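Local coordinates for protein SsfS6 (Streptomyces sp. SF2575, PDB 4FZR) that belongs to the erythromycin biosynthesis protein CIII-like family and folds as a two-domain protein of the GT-B type, at residues P70-D73 with M74-L78. Sequence-based numbering, arbitrary orientation.
Sequences PSLD and MPEVL
The Glu-76 carboxylate turns one face to Leu-72, whose CD2 methyl sits squarely over it, 3.6 Å from Glu-76 CD. The backbone N-H of Asp-73 approaches from the same side: Asp-73 N donates to Glu-76 OE1 at 3.2 Å, a fairly straight bond (152°) that meets the oxygen from above the carboxylate plane, 40° out of it. Near the OE1 edge lies Asp-73 CB, 4.2 Å from Glu-76 OE1. The Glu-76 chain runs extended beyond CG (chi2 165°), carrying the carboxylate back along the incoming chain, while its own CB packs against the Asp-73 carbonyl. A side chain near the start of a helix thus accepts from the backbone N-H three residues earlier, as in one half of a capping box; the reciprocal bond from the Asp-73 carboxylate to Glu-76 N is not made. Val-77 CG1 also reaches the turn, 3.5 Å from Asp-73 O and 4.2 Å from Leu-72 CD2, adding an apolar contact beside the polar one. Within the turn, Met-74 O accepts from both Val-77 N and Leu-78 N. The contact joins the loop after strand 65-67, an outermost strand of the parallel sheet of the N-terminal domain, to the short helix 74-78. Asn-53 OD1 binds Leu-72 N, and Leu-72 and Met-74, here selenomethionine, both pack on Leu-107 of the long helix 93-122.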
loop_
_atom_site.group_PDB
_atom_site.type_symbol
_atom_site.label_atom_id
_atom_site.label_comp_id
_atom_site.label_asym_id
_atom_site.label_seq_id
_atom_site.Cartn_x
_atom_site.Cartn_y
_atom_site.Cartn_z
ATOM N N PRO A 70 0.525 -23.223 -6.623
ATOM C CA PRO A 70 -0.830 -23.002 -7.144
ATOM C C PRO A 70 -1.819 -22.659 -6.035
ATOM O O PRO A 70 -1.477 -22.760 -4.860
ATOM C CB PRO A 70 -1.186 -24.350 -7.778
ATOM C CG PRO A 70 0.130 -24.983 -8.094
ATOM C CD PRO A 70 1.052 -24.549 -6.995
ATOM N N SER A 71 -3.029 -22.253 -6.408
ATOM C CA SER A 71 -4.055 -21.893 -5.432
ATOM C C SER A 71 -4.209 -22.973 -4.349
ATOM O O SER A 71 -4.120 -24.165 -4.632
ATOM C CB SER A 71 -5.391 -21.651 -6.139
ATOM O OG SER A 71 -6.417 -21.371 -5.205
ATOM N N LEU A 72 -4.433 -22.544 -3.109
ATOM C CA LEU A 72 -4.422 -23.447 -1.961
ATOM C C LEU A 72 -5.249 -22.902 -0.810
ATOM O O LEU A 72 -5.335 -21.696 -0.617
ATOM C CB LEU A 72 -2.992 -23.601 -1.446
ATOM C CG LEU A 72 -2.238 -24.915 -1.630
ATOM C CD1 LEU A 72 -1.019 -24.935 -0.721
ATOM C CD2 LEU A 72 -3.116 -26.118 -1.360
ATOM N N ASP A 73 -5.830 -23.799 -0.026
ATOM C CA ASP A 73 -6.437 -23.423 1.237
ATOM C C ASP A 73 -5.904 -24.372 2.295
ATOM O O ASP A 73 -5.397 -25.444 1.981
ATOM C CB ASP A 73 -7.961 -23.451 1.141
ATOM C CG ASP A 73 -8.492 -22.420 0.163
ATOM O OD1 ASP A 73 -7.861 -21.350 0.036
ATOM O OD2 ASP A 73 -9.524 -22.679 -0.490
HETATM N N MSE A 74 -5.976 -23.956 3.549
HETATM C CA MSE A 74 -5.344 -24.712 4.620
HETATM C C MSE A 74 -5.911 -26.124 4.827
HETATM O O MSE A 74 -5.145 -27.072 4.992
HETATM C CB MSE A 74 -5.389 -23.920 5.926
HETATM C CG MSE A 74 -4.223 -22.960 6.100
HETATM SE SE MSE A 74 -2.486 -23.854 6.012
HETATM C CE MSE A 74 -2.852 -25.382 7.177
ATOM N N PRO A 75 -7.248 -26.273 4.819
ATOM C CA PRO A 75 -7.835 -27.608 5.003
ATOM C C PRO A 75 -7.222 -28.634 4.064
ATOM O O PRO A 75 -6.936 -29.762 4.464
ATOM C CB PRO A 75 -9.309 -27.391 4.655
ATOM C CG PRO A 75 -9.558 -25.962 4.985
ATOM C CD PRO A 75 -8.283 -25.237 4.648
ATOM N N GLU A 76 -7.031 -28.224 2.816
ATOM C CA GLU A 76 -6.378 -29.044 1.806
ATOM C C GLU A 76 -5.125 -29.728 2.346
ATOM O O GLU A 76 -4.876 -30.899 2.054
ATOM C CB GLU A 76 -5.984 -28.164 0.623
ATOM C CG GLU A 76 -6.371 -28.712 -0.721
ATOM C CD GLU A 76 -6.299 -27.654 -1.800
ATOM O OE1 GLU A 76 -6.744 -26.515 -1.540
ATOM O OE2 GLU A 76 -5.793 -27.953 -2.901
ATOM N N VAL A 77 -4.340 -28.993 3.133
ATOM C CA VAL A 77 -3.021 -29.459 3.560
ATOM C C VAL A 77 -3.063 -29.951 5.002
ATOM O O VAL A 77 -2.197 -30.707 5.441
ATOM C CB VAL A 77 -1.920 -28.355 3.397
ATOM C CG1 VAL A 77 -2.462 -27.138 2.656
ATOM C CG2 VAL A 77 -1.334 -27.940 4.745
ATOM N N LEU A 78 -4.081 -29.518 5.735
ATOM C CA LEU A 78 -4.255 -29.914 7.122
ATOM C C LEU A 78 -4.846 -31.322 7.228
ATOM O O LEU A 78 -4.606 -32.031 8.207
ATOM C CB LEU A 78 -5.172 -28.913 7.826
ATOM C CG LEU A 78 -5.337 -29.084 9.335
ATOM C CD1 LEU A 78 -3.989 -29.156 10.036
ATOM C CD2 LEU A 78 -6.166 -27.943 9.901
#